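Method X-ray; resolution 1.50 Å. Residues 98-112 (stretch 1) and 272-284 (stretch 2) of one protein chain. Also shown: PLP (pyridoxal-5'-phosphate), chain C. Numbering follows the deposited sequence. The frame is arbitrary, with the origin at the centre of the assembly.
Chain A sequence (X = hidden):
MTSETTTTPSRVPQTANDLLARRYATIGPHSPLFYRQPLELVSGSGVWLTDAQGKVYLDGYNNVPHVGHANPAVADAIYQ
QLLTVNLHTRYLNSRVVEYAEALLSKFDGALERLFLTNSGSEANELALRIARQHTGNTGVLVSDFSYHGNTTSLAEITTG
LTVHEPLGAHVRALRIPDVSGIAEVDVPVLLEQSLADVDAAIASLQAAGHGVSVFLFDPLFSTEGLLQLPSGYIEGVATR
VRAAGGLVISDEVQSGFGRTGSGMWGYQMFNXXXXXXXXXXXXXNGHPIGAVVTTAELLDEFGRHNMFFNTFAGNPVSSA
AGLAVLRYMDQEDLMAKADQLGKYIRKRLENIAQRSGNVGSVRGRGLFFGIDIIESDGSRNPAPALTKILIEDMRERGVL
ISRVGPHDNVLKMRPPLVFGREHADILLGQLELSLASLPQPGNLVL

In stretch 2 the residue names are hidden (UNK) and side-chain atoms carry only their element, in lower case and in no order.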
# COMPACT_ATOMS: atom_id res chain seq x y z
N GLU A 98 0.64 -20.88 -5.28
CA GLU A 98 -0.62 -21.31 -5.85
C GLU A 98 -1.38 -20.10 -6.47
O GLU A 98 -1.91 -20.15 -7.59
CB GLU A 98 -1.53 -21.97 -4.84
CG GLU A 98 -1.00 -23.29 -4.33
CD GLU A 98 -1.60 -23.72 -2.97
OE1 GLU A 98 -2.62 -23.09 -2.45
OE2 GLU A 98 -1.01 -24.73 -2.43
N TYR A 99 -1.45 -19.00 -5.71
CA TYR A 99 -2.12 -17.81 -6.25
C TYR A 99 -1.37 -17.20 -7.47
O TYR A 99 -2.06 -16.87 -8.44
CB TYR A 99 -2.28 -16.71 -5.14
CG TYR A 99 -3.04 -15.50 -5.62
CD1 TYR A 99 -4.21 -15.57 -6.36
CD2 TYR A 99 -2.55 -14.25 -5.35
CE1 TYR A 99 -4.87 -14.44 -6.86
CE2 TYR A 99 -3.26 -13.07 -5.73
CZ TYR A 99 -4.41 -13.20 -6.51
OH TYR A 99 -5.10 -12.06 -6.97
N ALA A 100 -0.04 -17.09 -7.41
CA ALA A 100 0.71 -16.58 -8.53
C ALA A 100 0.49 -17.44 -9.79
O ALA A 100 0.30 -16.92 -10.88
CB ALA A 100 2.22 -16.52 -8.20
N GLU A 101 0.51 -18.78 -9.65
CA GLU A 101 0.20 -19.66 -10.76
C GLU A 101 -1.22 -19.42 -11.34
O GLU A 101 -1.41 -19.34 -12.61
CB GLU A 101 0.42 -21.15 -10.38
CG GLU A 101 1.91 -21.46 -10.19
CD GLU A 101 2.13 -22.85 -9.59
OE1 GLU A 101 1.28 -23.39 -8.84
OE2 GLU A 101 3.29 -23.32 -9.67
N ALA A 102 -2.21 -19.26 -10.48
CA ALA A 102 -3.58 -19.06 -10.91
C ALA A 102 -3.74 -17.70 -11.63
O ALA A 102 -4.41 -17.61 -12.71
CB ALA A 102 -4.59 -19.14 -9.77
N LEU A 103 -3.14 -16.63 -11.08
CA LEU A 103 -3.26 -15.33 -11.72
C LEU A 103 -2.49 -15.28 -13.07
O LEU A 103 -3.03 -14.75 -14.07
CB LEU A 103 -2.80 -14.24 -10.72
CG LEU A 103 -2.84 -12.80 -11.25
CD1 LEU A 103 -4.27 -12.37 -11.56
CD2 LEU A 103 -2.25 -11.92 -10.10
N LEU A 104 -1.29 -15.86 -13.07
CA LEU A 104 -0.49 -15.81 -14.32
C LEU A 104 -1.10 -16.69 -15.42
O LEU A 104 -0.88 -16.41 -16.62
CB LEU A 104 0.95 -16.14 -14.00
CG LEU A 104 1.77 -15.08 -13.22
CD1 LEU A 104 3.07 -15.63 -12.68
CD2 LEU A 104 1.97 -13.81 -14.06
N SER A 105 -1.91 -17.67 -15.06
CA SER A 105 -2.60 -18.53 -16.08
C SER A 105 -3.64 -17.70 -16.85
O SER A 105 -4.16 -18.12 -17.88
CB SER A 105 -3.29 -19.75 -15.43
OG SER A 105 -4.50 -19.42 -14.70
N LYS A 106 -4.04 -16.50 -16.33
CA LYS A 106 -4.96 -15.56 -16.99
C LYS A 106 -4.31 -14.61 -17.97
O LYS A 106 -5.02 -13.73 -18.51
CB LYS A 106 -5.76 -14.74 -15.91
CG LYS A 106 -6.47 -15.58 -14.89
CD LYS A 106 -7.49 -16.51 -15.51
CE LYS A 106 -8.40 -17.09 -14.41
NZ LYS A 106 -9.32 -18.12 -14.96
N PHE A 107 -3.02 -14.81 -18.21
CA PHE A 107 -2.21 -13.99 -19.13
C PHE A 107 -1.54 -14.79 -20.22
O PHE A 107 -1.23 -15.90 -20.03
CB PHE A 107 -1.11 -13.20 -18.37
CG PHE A 107 -1.64 -12.06 -17.54
CD1 PHE A 107 -1.79 -10.84 -18.10
CD2 PHE A 107 -1.96 -12.23 -16.23
CE1 PHE A 107 -2.29 -9.80 -17.38
CE2 PHE A 107 -2.47 -11.20 -15.48
CZ PHE A 107 -2.64 -9.99 -16.06
N ASP A 108 -1.32 -14.17 -21.36
CA ASP A 108 -0.63 -14.80 -22.49
C ASP A 108 0.66 -14.14 -22.84
O ASP A 108 1.02 -13.19 -22.28
CB ASP A 108 -1.25 -14.52 -23.84
CG ASP A 108 -2.56 -14.89 -23.96
OD1 ASP A 108 -2.94 -15.89 -23.34
OD2 ASP A 108 -3.19 -14.18 -24.81
N GLY A 109 1.27 -14.63 -23.90
CA GLY A 109 2.48 -13.95 -24.41
C GLY A 109 3.65 -14.01 -23.42
O GLY A 109 3.85 -14.92 -22.64
N ALA A 110 4.37 -12.87 -23.32
CA ALA A 110 5.55 -12.79 -22.49
C ALA A 110 5.23 -12.32 -21.01
O ALA A 110 6.14 -12.15 -20.24
CB ALA A 110 6.52 -11.79 -23.11
N LEU A 111 3.93 -12.19 -20.72
CA LEU A 111 3.51 -11.80 -19.34
C LEU A 111 3.46 -13.00 -18.44
O LEU A 111 2.44 -13.74 -18.40
CB LEU A 111 2.20 -11.02 -19.43
CG LEU A 111 2.25 -9.67 -20.13
CD1 LEU A 111 0.87 -9.08 -20.44
CD2 LEU A 111 3.08 -8.66 -19.32
N GLU A 112 4.58 -13.27 -17.77
CA GLU A 112 4.82 -14.53 -17.08
C GLU A 112 5.52 -14.42 -15.76
O GLU A 112 5.85 -15.42 -15.13
CB GLU A 112 5.56 -15.52 -17.97
CG GLU A 112 6.85 -15.14 -18.38
CD GLU A 112 7.43 -16.18 -19.40
OE1 GLU A 112 6.90 -17.32 -19.57
OE2 GLU A 112 8.41 -15.82 -20.01
N UNK A 272 -2.68 -4.78 -28.80
CA UNK A 272 -1.50 -4.38 -28.03
C UNK A 272 -1.19 -5.44 -26.95
O UNK A 272 -2.12 -6.08 -26.41
c UNK A 272 -1.71 -3.01 -27.31
c UNK A 272 -0.39 -2.38 -26.84
c UNK A 272 -2.68 -3.07 -26.10
N UNK A 273 0.10 -5.66 -26.70
CA UNK A 273 0.55 -6.52 -25.56
C UNK A 273 1.47 -5.63 -24.73
O UNK A 273 2.63 -5.35 -25.08
o UNK A 273 3.44 -10.22 -24.27
c UNK A 273 1.31 -7.78 -25.94
c UNK A 273 2.49 -9.88 -25.02
o UNK A 273 2.24 -10.56 -26.07
c UNK A 273 1.64 -8.62 -24.70
N UNK A 274 0.96 -5.08 -23.59
CA UNK A 274 1.82 -4.28 -22.72
C UNK A 274 2.98 -5.04 -22.08
O UNK A 274 2.87 -6.26 -21.83
c UNK A 274 0.85 -3.78 -21.62
c UNK A 274 -0.36 -5.32 -23.01
c UNK A 274 -0.44 -4.17 -22.03
N UNK A 275 4.06 -4.33 -21.73
CA UNK A 275 5.16 -4.85 -20.97
C UNK A 275 4.85 -5.00 -19.45
O UNK A 275 5.47 -5.80 -18.76
c UNK A 275 7.02 -4.10 -22.54
o UNK A 275 5.48 -2.30 -23.21
c UNK A 275 6.54 -2.95 -23.41
c UNK A 275 6.47 -4.10 -21.12
o UNK A 275 7.26 -2.65 -24.46
N UNK A 276 3.92 -4.12 -19.00
CA UNK A 276 3.59 -4.03 -17.56
C UNK A 276 2.07 -3.85 -17.47
O UNK A 276 1.45 -3.08 -18.24
c UNK A 276 6.42 -1.34 -16.91
c UNK A 276 4.22 -2.71 -16.97
c UNK A 276 5.79 -2.76 -16.81
c UNK A 276 6.17 -3.46 -15.54
N UNK A 277 1.50 -4.61 -16.51
CA UNK A 277 0.01 -4.59 -16.23
C UNK A 277 -0.19 -4.42 -14.72
O UNK A 277 0.39 -5.17 -13.95
c UNK A 277 -0.72 -5.87 -16.75
c UNK A 277 -2.19 -5.77 -16.47
c UNK A 277 -0.46 -6.08 -18.22
N UNK A 278 -0.93 -3.38 -14.34
CA UNK A 278 -1.18 -3.13 -12.88
C UNK A 278 -2.65 -3.42 -12.56
O UNK A 278 -3.55 -3.32 -13.39
c UNK A 278 0.70 -1.40 -12.76
c UNK A 278 -0.79 -1.67 -12.52
o UNK A 278 -1.57 -0.79 -13.31
N UNK A 279 -2.91 -3.75 -11.30
CA UNK A 279 -4.26 -4.16 -10.87
C UNK A 279 -4.40 -3.87 -9.36
O UNK A 279 -3.43 -3.66 -8.60
c UNK A 279 -4.52 -5.59 -11.26
c UNK A 279 -3.14 -8.07 -12.75
c UNK A 279 -3.63 -6.50 -10.60
s UNK A 279 -3.61 -8.23 -11.37
N UNK A 280 -5.67 -3.91 -8.91
CA UNK A 280 -6.03 -3.64 -7.50
C UNK A 280 -7.54 -3.86 -7.39
O UNK A 280 -8.08 -4.89 -7.82
N UNK A 281 -8.26 -2.85 -6.87
CA UNK A 281 -9.70 -2.85 -6.48
C UNK A 281 -10.34 -4.25 -6.32
O UNK A 281 -10.42 -4.76 -5.17
c UNK A 281 -10.45 -1.78 -7.26
n UNK A 281 -9.86 2.81 -7.89
c UNK A 281 -10.88 2.22 -6.99
c UNK A 281 -10.19 -0.34 -6.77
c UNK A 281 -11.07 0.72 -7.49
N UNK A 282 -11.00 -4.81 -7.39
CA UNK A 282 -11.66 -6.12 -7.18
C UNK A 282 -10.87 -7.29 -6.66
O UNK A 282 -11.48 -8.34 -6.28
c UNK A 282 -11.08 -5.79 -9.48
c UNK A 282 -10.95 -4.47 -8.81
c UNK A 282 -12.13 -6.48 -8.65
N UNK A 283 -9.54 -7.29 -6.83
CA UNK A 283 -8.82 -8.58 -6.81
C UNK A 283 -8.94 -9.46 -5.58
O UNK A 283 -8.87 -10.70 -5.65
c UNK A 283 -3.96 -9.15 -7.52
c UNK A 283 -7.39 -8.49 -7.30
s UNK A 283 -4.76 -7.72 -7.27
c UNK A 283 -6.42 -8.09 -6.43
N UNK A 284 -9.20 -8.84 -4.39
CA UNK A 284 -9.43 -9.56 -3.13
C UNK A 284 -10.82 -9.37 -2.49
O UNK A 284 -10.99 -9.63 -1.30
N1 PLP C . -5.82 3.48 -10.99
C2 PLP C . -7.14 3.39 -11.29
C2A PLP C . -7.58 3.31 -12.73
C3 PLP C . -8.15 3.37 -10.20
O3 PLP C . -9.48 3.28 -10.48
C4 PLP C . -7.66 3.45 -8.81
C4A PLP C . -8.59 3.44 -7.66
C5 PLP C . -6.19 3.54 -8.62
C6 PLP C . -5.36 3.55 -9.73
C5A PLP C . -5.61 3.63 -7.22
O4P PLP C . -6.12 2.56 -6.43
P PLP C . -5.89 2.55 -4.83
O1P PLP C . -6.92 3.53 -4.31
O2P PLP C . -6.14 1.11 -4.44
O3P PLP C . -4.46 3.00 -4.67
O HOH W 1 -7.73 -12.50 -7.43

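Position 272 carries three carbons, one bearing the other two, and none comes near stretch 1. A fork directly at CB is Val 272, whose beta-branching suits its extended backbone.

Position 273 has three carbons in a row, the third bearing two oxygens; CA-to-CB points toward stretch 1 and one oxygen lies 3.0 Å from Ala 110 N. This is Glu 273. Its OE2 accepts a hydrogen bond from that backbone N, with a nearly straight N-H...O angle of 161°. With chi1 and chi2 both t, the extended chain carries the carboxylate out to this amide. Its OE1 lies 3.8 Å from the CA of Gly 109. A CB on that glycine would clash with OE1, and the positive phi at Gly 109 also favours glycine.

At position 274 three carbons close a ring onto the backbone N, so this is Pro 274. CA-to-CB points sideways to stretch 1, and the backbone O of Pro 274 is 3.5 Å from Leu 111 CD2.

Position 275 again shows three carbons and two terminal oxygens, yet CA-to-CB points away from stretch 1. It is Glu 275, and its carboxylate is hydrogen-bonded elsewhere in the structure.

Position 276, where the strand begins, has four carbons forked at the second: Leu 276. CA-to-CB points away from stretch 1, and its apolar side chain is buried.

Position 277 has three carbons, forked at CB, with CA-to-CB toward stretch 1 and the two end carbons touching Phe 107 and Leu 111. This is Val 277, a beta-branched residue at home in a strand. Its CG1 packs 4.1 Å from Phe 107 CE1, at the ring edge, and its CG2 lies 4.0 Å from Leu 111 CD1.

Position 278 bears one oxygen and one carbon on CB, out of reach of stretch 1. It is Thr 278, buried, with its hydroxyl satisfied elsewhere in the structure.

Position 279 is an unbranched chain of two carbons, a sulfur and a carbon; the sulfur touches Leu 103 and the end carbon Phe 107. This is Met 279, whose flexible chain places SD 4.1 Å from Leu 103 CD2 and CE 3.9 Å from Phe 107 CZ.

Position 280 has no side chain and is Gly 280. Its phi/psi of -177/-127° is far more accessible to glycine than to residues with a CB. Its O accepts a backbone hydrogen bond from the N of residue 283.

Position 281 has four carbons in a row ending in nitrogen: Lys 281. Its NZ is bonded covalently to C4A of PLP at 1.4 Å, a bond suited to lysine's primary amine; the side chain is out of reach of stretch 1.

Position 282, three carbons in a ring onto N, is Pro 282, also out of reach.

Position 283 has two carbons, a sulfur and a last carbon in an unbranched row, the end carbon touching Tyr 99 and Leu 103. This is Met 283, slim enough for its CE to sit 3.2 Å from Tyr 99 OH and 4.2 Å from Leu 103 CD2. A water accepts from Tyr 99 OH and donates to Met 283 O.

Position 284, without a side chain, is Gly 284.

The contact thus joins an apolar seam, Tyr 99, Leu 103, Phe 107 and Leu 111 against Val 277, Met 279 and Met 283, to one direct hydrogen bond, from Ala 110 N in the turn to Glu 273 OE2, with a water bridging Tyr 99 OH and Met 283 O at the other end.

Stretch 2, residues 272-284: VEPELVTMGKPMG
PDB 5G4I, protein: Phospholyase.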